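Local structure of aminotransferase, class V family protein (Trichomonas vaginalis, 5F8V) at residues A[70-75]-A[235-240]; A[97-102]-A[149-154]; A[123-128]-A[140-145]; A[193-198]-A[210-215]. The protein probably catalyses pyridoxal 5'-phosphate-dependent transamination between O-phospho-L-serine and 2-oxoglutarate, a step of serine biosynthesis. All blocks are in the same frame, centred on the assembly; numbering follows the deposited sequence.

Contact 1. Residues A[70-75]-A[235-240]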
loop_
_atom_site.group_PDB
_atom_site.type_symbol
_atom_site.label_atom_id
_atom_site.label_comp_id
_atom_site.label_asym_id
_atom_site.label_seq_id
_atom_site.Cartn_x
_atom_site.Cartn_y
_atom_site.Cartn_z
ATOM N N ASN A 70 5.830 18.617 7.417
ATOM C CA ASN A 70 5.016 18.046 6.335
ATOM C C ASN A 70 4.278 16.797 6.828
ATOM O O ASN A 70 4.781 16.094 7.705
ATOM C CB ASN A 70 5.885 17.635 5.144
ATOM C CG ASN A 70 6.659 18.798 4.550
ATOM O OD1 ASN A 70 6.072 19.749 4.047
ATOM N ND2 ASN A 70 7.976 18.717 4.597
ATOM N N ILE A 71 3.108 16.527 6.247
ATOM C CA ILE A 71 2.324 15.330 6.544
ATOM C C ILE A 71 2.208 14.522 5.261
ATOM O O ILE A 71 1.772 15.048 4.231
ATOM C CB ILE A 71 0.920 15.674 7.101
ATOM C CG1 ILE A 71 1.043 16.503 8.392
ATOM C CG2 ILE A 71 0.122 14.398 7.379
ATOM C CD1 ILE A 71 -0.271 17.049 8.921
ATOM N N LEU A 72 2.608 13.248 5.316
ATOM C CA LEU A 72 2.511 12.356 4.157
ATOM C C LEU A 72 1.575 11.190 4.427
ATOM O O LEU A 72 1.538 10.658 5.523
ATOM C CB LEU A 72 3.890 11.794 3.784
ATOM C CG LEU A 72 5.056 12.756 3.568
ATOM C CD1 LEU A 72 6.267 11.973 3.085
ATOM C CD2 LEU A 72 4.719 13.848 2.568
ATOM N N PHE A 73 0.812 10.820 3.408
ATOM C CA PHE A 73 0.158 9.523 3.320
ATOM C C PHE A 73 0.919 8.784 2.242
ATOM O O PHE A 73 1.029 9.287 1.117
ATOM C CB PHE A 73 -1.301 9.666 2.891
ATOM C CG PHE A 73 -2.167 10.347 3.907
ATOM C CD1 PHE A 73 -2.626 9.651 5.018
ATOM C CD2 PHE A 73 -2.536 11.683 3.753
ATOM C CE1 PHE A 73 -3.433 10.274 5.962
ATOM C CE2 PHE A 73 -3.339 12.310 4.699
ATOM C CZ PHE A 73 -3.789 11.608 5.802
ATOM N N VAL A 74 1.438 7.604 2.571
ATOM C CA VAL A 74 2.218 6.799 1.616
ATOM C C VAL A 74 1.745 5.353 1.537
ATOM O O VAL A 74 1.137 4.833 2.472
ATOM C CB VAL A 74 3.728 6.834 1.943
ATOM C CG1 VAL A 74 4.279 8.215 1.623
ATOM C CG2 VAL A 74 4.006 6.468 3.406
ATOM N N ALA A 75 1.995 4.724 0.391
ATOM C CA ALA A 75 1.767 3.294 0.228
ATOM C C ALA A 75 2.808 2.562 1.061
ATOM O O ALA A 75 3.912 3.059 1.237
ATOM C CB ALA A 75 1.885 2.893 -1.234
ATOM N N ILE A 235 10.443 13.854 -2.747
ATOM C CA ILE A 235 9.619 13.607 -3.941
ATOM C C ILE A 235 8.128 13.546 -3.564
ATOM O O ILE A 235 7.299 14.099 -4.281
ATOM C CB ILE A 235 10.098 12.350 -4.741
ATOM C CG1 ILE A 235 11.206 12.722 -5.736
ATOM C CG2 ILE A 235 8.974 11.709 -5.556
ATOM C CD1 ILE A 235 12.424 13.368 -5.123
ATOM N N GLN A 236 7.797 12.888 -2.448
ATOM C CA GLN A 236 6.409 12.839 -1.953
ATOM C C GLN A 236 5.869 14.237 -1.629
ATOM O O GLN A 236 4.788 14.605 -2.084
ATOM C CB GLN A 236 6.281 11.947 -0.703
ATOM C CG GLN A 236 6.496 10.457 -0.940
ATOM C CD GLN A 236 5.482 9.835 -1.882
ATOM O OE1 GLN A 236 4.368 10.340 -2.053
ATOM N NE2 GLN A 236 5.869 8.734 -2.512
ATOM N N VAL A 237 6.640 15.004 -0.860
ATOM C CA VAL A 237 6.263 16.374 -0.467
ATOM C C VAL A 237 6.062 17.256 -1.711
ATOM O O VAL A 237 5.026 17.904 -1.860
ATOM C CB VAL A 237 7.327 16.998 0.476
ATOM C CG1 VAL A 237 7.084 18.490 0.699
ATOM C CG2 VAL A 237 7.366 16.257 1.813
ATOM N N LYS A 238 7.053 17.237 -2.602
ATOM C CA LYS A 238 7.038 18.011 -3.857
ATOM C C LYS A 238 5.782 17.774 -4.710
ATOM O O LYS A 238 5.311 18.704 -5.361
ATOM C CB LYS A 238 8.294 17.693 -4.691
ATOM C CG LYS A 238 8.608 18.688 -5.804
ATOM C CD LYS A 238 9.865 18.275 -6.562
ATOM C CE LYS A 238 10.236 19.276 -7.650
ATOM N NZ LYS A 238 9.205 19.358 -8.724
ATOM N N ASN A 239 5.255 16.542 -4.694
ATOM C CA ASN A 239 4.073 16.155 -5.481
ATOM C C ASN A 239 2.790 15.907 -4.662
ATOM O O ASN A 239 1.895 15.187 -5.122
ATOM C CB ASN A 239 4.407 14.910 -6.324
ATOM C CG ASN A 239 5.432 15.193 -7.406
ATOM O OD1 ASN A 239 5.100 15.747 -8.449
ATOM N ND2 ASN A 239 6.675 14.790 -7.175
ATOM N N ASN A 240 2.698 16.498 -3.465
ATOM C CA ASN A 240 1.515 16.388 -2.591
ATOM C C ASN A 240 1.030 14.945 -2.369
ATOM O O ASN A 240 -0.171 14.671 -2.409
ATOM C CB ASN A 240 0.369 17.260 -3.132
ATOM C CG ASN A 240 0.746 18.728 -3.230
ATOM O OD1 ASN A 240 0.969 19.391 -2.216
ATOM N ND2 ASN A 240 0.819 19.245 -4.456
#
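L72 and V237 meet with their side chains at about a right angle, L72 CD2 lying 3.7 Å from V237 CG2. Here the short helix 233-238 packs on strand 69-75, an outermost strand, within this chain, of the mixed sheet in this class-V aminotransferase fold. No hydrogen bond crosses between the segments, so van der Waals contact carries the join. N70 and V237 also cross at about a right angle, and V237 splits its two methyls: CG1, anti to the backbone N (chi1 170°), sits 3.7 Å from N70 OD1, whereas CG2 serves both L72 and the N70 amide, with N70 ND2 3.8 Å from V237 CG2. One residue earlier on the helix, Q236 runs obliquely to both L72 and V74, its CB 3.8 Å from L72 CD1. The Q236 chain bends at chi2 (-62°), and its CD comes to 4.0 Å from V74 CG1. The amide beyond is anchored elsewhere, Q236 NE2 donating to T230 O. I71 and F73 of the same strand instead touch helix 46-63. A Schellman motif with N240 as the C-prime residue ends helix 233-238, and just before it N239 ND2 donates to I235 O at 3.0 Å, arriving on the face of that carbonyl opposite to N239 N.

Contact 2. Residues A[97-102]-A[149-154]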
loop_
_atom_site.group_PDB
_atom_site.type_symbol
_atom_site.label_atom_id
_atom_site.label_comp_id
_atom_site.label_asym_id
_atom_site.label_seq_id
_atom_site.Cartn_x
_atom_site.Cartn_y
_atom_site.Cartn_z
ATOM N N ASP A 97 21.652 6.372 15.843
ATOM C CA ASP A 97 21.339 5.747 17.129
ATOM C C ASP A 97 19.942 5.114 17.125
ATOM O O ASP A 97 18.948 5.764 16.757
ATOM C CB ASP A 97 21.484 6.766 18.266
ATOM C CG ASP A 97 22.957 6.977 18.703
ATOM O OD1 ASP A 97 23.803 6.084 18.483
ATOM O OD2 ASP A 97 23.277 8.036 19.284
ATOM N N TYR A 98 19.897 3.842 17.533
ATOM C CA TYR A 98 18.665 3.063 17.681
ATOM C C TYR A 98 18.550 2.583 19.124
ATOM O O TYR A 98 19.453 1.919 19.624
ATOM C CB TYR A 98 18.688 1.866 16.722
ATOM C CG TYR A 98 18.371 2.249 15.292
ATOM C CD1 TYR A 98 17.093 2.067 14.775
ATOM C CD2 TYR A 98 19.340 2.820 14.462
ATOM C CE1 TYR A 98 16.781 2.428 13.481
ATOM C CE2 TYR A 98 19.034 3.191 13.152
ATOM C CZ TYR A 98 17.752 2.990 12.670
ATOM O OH TYR A 98 17.414 3.341 11.394
ATOM N N LEU A 99 17.466 2.956 19.805
ATOM C CA LEU A 99 17.155 2.394 21.123
ATOM C C LEU A 99 16.172 1.253 20.893
ATOM O O LEU A 99 15.053 1.477 20.422
ATOM C CB LEU A 99 16.555 3.440 22.057
ATOM C CG LEU A 99 16.067 2.922 23.424
ATOM C CD1 LEU A 99 17.223 2.605 24.347
ATOM C CD2 LEU A 99 15.114 3.909 24.081
ATOM N N CYS A 100 16.593 0.040 21.233
ATOM C CA CYS A 100 15.793 -1.162 21.015
ATOM C C CYS A 100 15.156 -1.605 22.324
ATOM O O CYS A 100 15.820 -2.180 23.181
ATOM C CB CYS A 100 16.667 -2.270 20.426
ATOM S SG CYS A 100 17.458 -1.835 18.856
ATOM N N THR A 101 13.870 -1.303 22.488
ATOM C CA THR A 101 13.129 -1.669 23.693
ATOM C C THR A 101 12.284 -2.935 23.516
ATOM O O THR A 101 11.716 -3.436 24.480
ATOM C CB THR A 101 12.205 -0.526 24.134
ATOM O OG1 THR A 101 11.329 -0.179 23.055
ATOM C CG2 THR A 101 13.032 0.698 24.553
ATOM N N GLY A 102 12.185 -3.432 22.289
ATOM C CA GLY A 102 11.368 -4.605 21.997
ATOM C C GLY A 102 11.556 -5.055 20.565
ATOM O O GLY A 102 12.553 -4.719 19.926
ATOM N N ALA A 149 22.877 11.083 13.285
ATOM C CA ALA A 149 21.917 11.714 12.385
ATOM C C ALA A 149 20.535 11.812 13.031
ATOM O O ALA A 149 19.762 12.742 12.744
ATOM C CB ALA A 149 21.825 10.936 11.076
ATOM N N TYR A 150 20.231 10.834 13.880
ATOM C CA TYR A 150 18.970 10.785 14.596
ATOM C C TYR A 150 19.040 9.770 15.736
ATOM O O TYR A 150 20.006 8.994 15.840
ATOM C CB TYR A 150 17.813 10.448 13.632
ATOM C CG TYR A 150 17.989 9.192 12.787
ATOM C CD1 TYR A 150 18.279 9.275 11.423
ATOM C CD2 TYR A 150 17.816 7.919 13.340
ATOM C CE1 TYR A 150 18.426 8.130 10.643
ATOM C CE2 TYR A 150 17.962 6.771 12.576
ATOM C CZ TYR A 150 18.258 6.879 11.228
ATOM O OH TYR A 150 18.397 5.739 10.483
ATOM N N PHE A 151 18.018 9.813 16.587
ATOM C CA PHE A 151 17.796 8.857 17.661
ATOM C C PHE A 151 16.466 8.172 17.342
ATOM O O PHE A 151 15.409 8.800 17.425
ATOM C CB PHE A 151 17.724 9.574 19.010
ATOM C CG PHE A 151 17.538 8.656 20.185
ATOM C CD1 PHE A 151 18.633 8.228 20.932
ATOM C CD2 PHE A 151 16.264 8.229 20.559
ATOM C CE1 PHE A 151 18.460 7.393 22.025
ATOM C CE2 PHE A 151 16.085 7.391 21.640
ATOM C CZ PHE A 151 17.186 6.971 22.379
ATOM N N TYR A 152 16.530 6.904 16.951
ATOM C CA TYR A 152 15.343 6.146 16.558
ATOM C C TYR A 152 14.828 5.336 17.734
ATOM O O TYR A 152 15.617 4.715 18.450
ATOM C CB TYR A 152 15.664 5.211 15.391
ATOM C CG TYR A 152 14.471 4.418 14.905
ATOM C CD1 TYR A 152 14.012 3.293 15.605
ATOM C CD2 TYR A 152 13.789 4.791 13.746
ATOM C CE1 TYR A 152 12.911 2.580 15.173
ATOM C CE2 TYR A 152 12.694 4.071 13.302
ATOM C CZ TYR A 152 12.267 2.971 14.018
ATOM O OH TYR A 152 11.189 2.266 13.585
ATOM N N TYR A 153 13.507 5.327 17.921
ATOM C CA TYR A 153 12.874 4.466 18.933
ATOM C C TYR A 153 11.404 4.209 18.665
ATOM O O TYR A 153 10.772 4.917 17.889
ATOM C CB TYR A 153 13.048 5.041 20.341
ATOM C CG TYR A 153 12.018 6.065 20.780
ATOM C CD1 TYR A 153 12.087 7.386 20.350
ATOM C CD2 TYR A 153 10.996 5.716 21.660
ATOM C CE1 TYR A 153 11.151 8.333 20.768
ATOM C CE2 TYR A 153 10.070 6.653 22.087
ATOM C CZ TYR A 153 10.152 7.966 21.634
ATOM O OH TYR A 153 9.225 8.881 22.071
ATOM N N CYS A 154 10.880 3.192 19.339
ATOM C CA CYS A 154 9.484 2.786 19.220
ATOM C C CYS A 154 8.718 3.259 20.446
ATOM O O CYS A 154 9.002 2.843 21.577
ATOM C CB CYS A 154 9.386 1.274 19.107
ATOM S SG CYS A 154 7.718 0.711 18.777
HETATM O O HOH W 1 21.128 10.052 18.731
HETATM O O HOH W 2 12.321 1.894 21.340
HETATM O O HOH W 3 8.858 0.979 23.719
#
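Y152 places CG anti to its backbone N (chi1 -178°), and Y150 tucks CG between its backbone N and carbonyl carbon (chi1 53°); the rings of both meet Y98. The three tyrosines form an aromatic cluster on two neighbouring parallel strands, 95-98 and 148-154, of the central aminotransferase sheet. Against Y152 the Y98 ring is nearly parallel but slid, with centroids 4.8 Å apart: Y152 CB lies over a face of Y98, and in return Y98 CE1 lies over a face of Y152, 3.4 Å from Y152 CG. Y150 comes otherwise, turning its edge to the Y98 face in an offset T-shaped pair with planes at 78°. Its hydroxyl closes the group, Y150 OH donating to Y98 OH at 2.7 Å. Helices 78-89 and 103-115 pack on these rings.

The parallel register pairs D97 with F151 and Y98 with Y152. Three backbone hydrogen bonds bear this out. D97 N donates to Y150 O at 3.1 Å. Y152 N reaches D97 O at 2.7 Å, and L99 N follows with Y152 O at 2.9 Å. F151 and D97 point to the other side of the sheet, where L99 CB also reaches F151 CZ at 3.6 Å; the D97 carboxylate is held there by S145 and N123. Past L99 the two segments part and water takes over the bridging. One water donates to L99 O and T101 OG1 and accepts from C154 N, while a second accepts from T101 OG1 and donates to C154 O at 2.8 Å.

Contact 3. Residues A[123-128]-A[140-145]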
loop_
_atom_site.group_PDB
_atom_site.type_symbol
_atom_site.label_atom_id
_atom_site.label_comp_id
_atom_site.label_asym_id
_atom_site.label_seq_id
_atom_site.Cartn_x
_atom_site.Cartn_y
_atom_site.Cartn_z
ATOM N N ASN A 123 24.432 2.138 15.633
ATOM C CA ASN A 123 24.671 1.899 17.042
ATOM C C ASN A 123 23.382 1.563 17.788
ATOM O O ASN A 123 22.404 2.306 17.705
ATOM C CB ASN A 123 25.322 3.137 17.658
ATOM C CG ASN A 123 25.692 2.941 19.115
ATOM O OD1 ASN A 123 26.275 1.923 19.480
ATOM N ND2 ASN A 123 25.346 3.910 19.956
ATOM N N SER A 124 23.388 0.432 18.493
ATOM C CA SER A 124 22.339 0.101 19.448
ATOM C C SER A 124 22.680 0.756 20.795
ATOM O O SER A 124 23.711 0.446 21.387
ATOM C CB SER A 124 22.211 -1.411 19.605
ATOM O OG SER A 124 21.185 -1.729 20.527
ATOM N N VAL A 125 21.795 1.637 21.258
ATOM C CA VAL A 125 22.040 2.559 22.388
ATOM C C VAL A 125 22.125 1.879 23.763
ATOM O O VAL A 125 22.944 2.284 24.610
ATOM C CB VAL A 125 20.943 3.667 22.408
ATOM C CG1 VAL A 125 20.877 4.408 23.730
ATOM C CG2 VAL A 125 21.171 4.655 21.273
ATOM N N ALA A 126 21.266 0.884 23.985
ATOM C CA ALA A 126 21.210 0.140 25.248
ATOM C C ALA A 126 21.414 -1.362 25.032
ATOM O O ALA A 126 21.029 -2.167 25.883
ATOM C CB ALA A 126 19.875 0.397 25.945
ATOM N N GLY A 127 22.027 -1.735 23.909
ATOM C CA GLY A 127 22.197 -3.141 23.541
ATOM C C GLY A 127 20.906 -3.782 23.073
ATOM O O GLY A 127 19.831 -3.173 23.137
ATOM N N ASN A 128 21.012 -5.014 22.586
ATOM C CA ASN A 128 19.831 -5.767 22.171
ATOM C C ASN A 128 18.970 -6.063 23.403
ATOM O O ASN A 128 19.505 -6.367 24.466
ATOM C CB ASN A 128 20.224 -7.058 21.436
ATOM C CG ASN A 128 20.869 -6.794 20.077
ATOM O OD1 ASN A 128 20.882 -5.664 19.575
ATOM N ND2 ASN A 128 21.411 -7.843 19.473
ATOM N N ASP A 140 20.530 6.972 31.857
ATOM C CA ASP A 140 21.948 7.203 32.148
ATOM C C ASP A 140 22.887 6.073 31.695
ATOM O O ASP A 140 24.102 6.255 31.738
ATOM C CB ASP A 140 22.151 7.481 33.649
ATOM C CG ASP A 140 21.343 8.673 34.147
ATOM O OD1 ASP A 140 21.341 9.731 33.488
ATOM O OD2 ASP A 140 20.715 8.562 35.219
ATOM N N THR A 141 22.346 4.921 31.283
ATOM C CA THR A 141 23.153 3.826 30.713
ATOM C C THR A 141 23.259 3.884 29.191
ATOM O O THR A 141 24.025 3.120 28.597
ATOM C CB THR A 141 22.561 2.439 31.062
ATOM O OG1 THR A 141 21.263 2.302 30.469
ATOM C CG2 THR A 141 22.453 2.259 32.563
ATOM N N TRP A 142 22.475 4.763 28.567
ATOM C CA TRP A 142 22.456 4.904 27.117
ATOM C C TRP A 142 23.809 5.425 26.636
ATOM O O TRP A 142 24.340 6.389 27.197
ATOM C CB TRP A 142 21.353 5.880 26.681
ATOM C CG TRP A 142 19.935 5.437 26.994
ATOM C CD1 TRP A 142 19.546 4.337 27.711
ATOM C CD2 TRP A 142 18.728 6.124 26.636
ATOM N NE1 TRP A 142 18.177 4.295 27.814
ATOM C CE2 TRP A 142 17.648 5.374 27.159
ATOM C CE3 TRP A 142 18.454 7.289 25.906
ATOM C CZ2 TRP A 142 16.317 5.758 26.990
ATOM C CZ3 TRP A 142 17.130 7.676 25.738
ATOM C CH2 TRP A 142 16.074 6.912 26.284
ATOM N N LYS A 143 24.353 4.771 25.608
ATOM C CA LYS A 143 25.607 5.170 24.971
ATOM C C LYS A 143 25.280 5.761 23.602
ATOM O O LYS A 143 25.041 5.025 22.644
ATOM C CB LYS A 143 26.561 3.968 24.849
ATOM C CG LYS A 143 27.552 3.817 26.005
ATOM C CD LYS A 143 26.869 3.727 27.363
ATOM C CE LYS A 143 27.869 3.701 28.503
ATOM N NZ LYS A 143 27.188 3.795 29.830
ATOM N N LEU A 144 25.247 7.092 23.529
ATOM C CA LEU A 144 24.910 7.800 22.294
ATOM C C LEU A 144 26.158 8.010 21.437
ATOM O O LEU A 144 27.275 8.033 21.948
ATOM C CB LEU A 144 24.250 9.151 22.603
ATOM C CG LEU A 144 23.120 9.188 23.638
ATOM C CD1 LEU A 144 22.451 10.555 23.607
ATOM C CD2 LEU A 144 22.097 8.079 23.428
ATOM N N SER A 145 25.944 8.172 20.133
ATOM C CA SER A 145 27.025 8.351 19.163
ATOM C C SER A 145 27.310 9.833 18.970
ATOM O O SER A 145 26.412 10.665 19.104
ATOM C CB SER A 145 26.649 7.717 17.829
ATOM O OG SER A 145 26.475 6.322 17.975
HETATM O O HOH W 4 24.364 0.656 27.049
#
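The indole of W142 is met obliquely by V125 and, more loosely, by A126. V125 CG1 bears on the root of the ring, only 3.3 Å from W142 CB and 3.5 Å from W142 CG, which makes this the tight point of the contact; A126 CB stands 4.3 Å from W142 CD1. The indole also meets the F151 ring at a small angle between planes, and its NE1 is fixed by a hydrogen bond to P137 O. The other flat group, the N123 carboxamide, holds K143 O almost in its own plane: N123 ND2 donates to K143 O at 2.9 Å, although the bond is bent (132° at the hydrogen). CB of N123 points toward the loop, and chi1 of -176° sets CG anti to the backbone N. ND2 of N123 donates to D97 OD1 as well, an acceptor it shares with S145 OG.

Residues 140-145 belong to the loop between strands 121-124 and 148-154, and they run back antiparallel beside the end of 121-124, an outermost strand, within this chain, of the aminotransferase sheet. One backbone bond ties the two runs: K143 N reaches V125 O at 3.0 Å and is practically straight (177°). V125 CG1 also touches L144 CD2 at 3.9 Å, completing an apolar patch with F151. A water donates to T141 O and, over a longer 3.3 Å, to V125 O.

Contact 4. Residues A[193-198]-A[210-215]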
loop_
_atom_site.group_PDB
_atom_site.type_symbol
_atom_site.label_atom_id
_atom_site.label_comp_id
_atom_site.label_asym_id
_atom_site.label_seq_id
_atom_site.Cartn_x
_atom_site.Cartn_y
_atom_site.Cartn_z
ATOM N N VAL A 193 11.502 16.455 17.589
ATOM C CA VAL A 193 11.074 15.467 16.602
ATOM C C VAL A 193 11.591 15.778 15.190
ATOM O O VAL A 193 11.307 16.847 14.630
ATOM C CB VAL A 193 9.529 15.397 16.547
ATOM C CG1 VAL A 193 9.058 14.398 15.484
ATOM C CG2 VAL A 193 8.951 15.047 17.911
ATOM N N GLY A 194 12.343 14.832 14.632
ATOM C CA GLY A 194 12.707 14.833 13.229
ATOM C C GLY A 194 11.613 14.194 12.393
ATOM O O GLY A 194 11.193 14.759 11.375
ATOM N N CYS A 195 11.143 13.019 12.822
ATOM C CA CYS A 195 10.147 12.259 12.065
ATOM C C CYS A 195 9.281 11.364 12.957
ATOM O O CYS A 195 9.780 10.733 13.882
ATOM C CB CYS A 195 10.837 11.410 11.000
ATOM S SG CYS A 195 9.735 10.372 10.002
ATOM N N ILE A 196 7.983 11.339 12.677
ATOM C CA ILE A 196 7.064 10.389 13.291
ATOM C C ILE A 196 6.402 9.638 12.166
ATOM O O ILE A 196 6.040 10.233 11.140
ATOM C CB ILE A 196 6.010 11.093 14.180
ATOM C CG1 ILE A 196 6.654 11.542 15.489
ATOM C CG2 ILE A 196 4.822 10.185 14.480
ATOM C CD1 ILE A 196 5.829 12.527 16.292
ATOM N N PHE A 197 6.239 8.333 12.355
ATOM C CA PHE A 197 5.486 7.526 11.402
ATOM C C PHE A 197 4.631 6.464 12.086
ATOM O O PHE A 197 4.888 6.071 13.231
ATOM C CB PHE A 197 6.407 6.909 10.335
ATOM C CG PHE A 197 7.259 5.781 10.831
ATOM C CD1 PHE A 197 8.424 6.037 11.554
ATOM C CD2 PHE A 197 6.928 4.451 10.541
ATOM C CE1 PHE A 197 9.223 4.994 11.995
ATOM C CE2 PHE A 197 7.719 3.406 10.998
ATOM C CZ PHE A 197 8.867 3.674 11.719
ATOM N N ALA A 198 3.613 6.019 11.348
ATOM C CA ALA A 198 2.659 5.028 11.818
ATOM C C ALA A 198 1.978 4.352 10.641
ATOM O O ALA A 198 1.463 5.026 9.750
ATOM C CB ALA A 198 1.616 5.682 12.705
ATOM N N SER A 210 0.762 4.049 5.368
ATOM C CA SER A 210 1.387 4.672 6.536
ATOM C C SER A 210 1.280 6.192 6.467
ATOM O O SER A 210 1.268 6.781 5.375
ATOM C CB SER A 210 2.872 4.299 6.632
ATOM O OG SER A 210 3.075 2.900 6.727
ATOM N N VAL A 211 1.209 6.814 7.642
ATOM C CA VAL A 211 1.404 8.248 7.785
ATOM C C VAL A 211 2.865 8.490 8.133
ATOM O O VAL A 211 3.415 7.813 9.003
ATOM C CB VAL A 211 0.480 8.835 8.879
ATOM C CG1 VAL A 211 0.983 10.174 9.403
ATOM C CG2 VAL A 211 -0.935 8.962 8.334
ATOM N N VAL A 212 3.484 9.457 7.450
ATOM C CA VAL A 212 4.822 9.920 7.802
ATOM C C VAL A 212 4.749 11.434 8.011
ATOM O O VAL A 212 4.280 12.168 7.136
ATOM C CB VAL A 212 5.873 9.560 6.727
ATOM C CG1 VAL A 212 7.279 9.741 7.276
ATOM C CG2 VAL A 212 5.694 8.126 6.241
ATOM N N ILE A 213 5.188 11.884 9.182
ATOM C CA ILE A 213 5.202 13.298 9.543
ATOM C C ILE A 213 6.654 13.700 9.714
ATOM O O ILE A 213 7.350 13.120 10.550
ATOM C CB ILE A 213 4.407 13.550 10.842
ATOM C CG1 ILE A 213 2.919 13.262 10.599
ATOM C CG2 ILE A 213 4.615 14.981 11.342
ATOM C CD1 ILE A 213 2.048 13.319 11.839
ATOM N N ILE A 214 7.106 14.690 8.933
ATOM C CA ILE A 214 8.541 15.021 8.827
ATOM C C ILE A 214 8.806 16.507 9.057
ATOM O O ILE A 214 8.155 17.354 8.440
ATOM C CB ILE A 214 9.110 14.656 7.433
ATOM C CG1 ILE A 214 8.750 13.211 7.060
ATOM C CG2 ILE A 214 10.630 14.878 7.395
ATOM C CD1 ILE A 214 9.014 12.841 5.616
ATOM N N ARG A 215 9.771 16.815 9.928
ATOM C CA ARG A 215 10.181 18.204 10.173
ATOM C C ARG A 215 10.933 18.694 8.921
ATOM O O ARG A 215 11.815 17.994 8.422
ATOM C CB ARG A 215 11.082 18.286 11.415
ATOM C CG ARG A 215 11.138 19.662 12.076
ATOM C CD ARG A 215 12.527 19.976 12.612
ATOM N NE ARG A 215 12.876 19.328 13.866
ATOM C CZ ARG A 215 14.115 19.023 14.263
ATOM N NH1 ARG A 215 15.186 19.298 13.514
ATOM N NH2 ARG A 215 14.285 18.424 15.438
#
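I196 and I213 exchange two backbone hydrogen bonds, I196 N to I213 O at 2.8 Å and I213 N to I196 O at 2.7 Å; A198 and V211 repeat the exchange, with A198 N to V211 O 3.0 Å and V211 N to A198 O 2.8 Å. These two hydrogen-bonded pairs define an antiparallel beta hairpin whose strand axes run 175° apart. At the corner made by G194, R215 N donates to G194 O at 2.9 Å. The R215 side chain then folds back, NE making a weak, bent bond to V193 O at 3.0 Å (121° at the hydrogen). In the non-hydrogen-bonded pairs, C195 with I214 and F197 with V212, the CA atoms draw closer, and F197 CA comes to 3.2 Å from V211 O as a CA-H...O contact. C195 is turned with SG anti to the backbone N (chi1 178°) and touches V212 CG1 at 3.7 Å, on the face shared by F197 and I214; I196, A198, V211 and I213 line the other.

Further out, helix 78-89 covers the C195 face through I85, F82 and F89, while strands 174-177 and 69-75 flank the hairpin. The chain between its two strands contains K202, which carries pyridoxal phosphate as a covalent imine, so the paired strands frame the segment bearing the cofactor. S210 OG is held by G76 O at that end; at the other, R215 NH1 forms a salt bridge with D217 OD2.

In the fold
All four contacts reach one mixed sheet, whose strands run in the order 69-75, 209-215, 193-199, 174-177, 148-154, 95-98, 121-124. Contacts 1 and 4 have centres about 11 Å apart and are joined because strand 209-215 pairs with 69-75. The centres of contacts 2 and 3 are about 9 Å apart, those of contacts 1 and 3, the most distant, about 32 Å. Contacts 2 and 4, centres about 14 Å apart, touch through Y152 and F197. Along the chain, 70-75 opens contact 1 and 235-240 closes it; contacts 2 and 4 follow each other in between, contact 3 falling within contact 2. The hairpin of contact 4, whose connecting chain carries K202, occupies inner positions, with contact 1 toward one edge and contacts 2 and 3 toward the other.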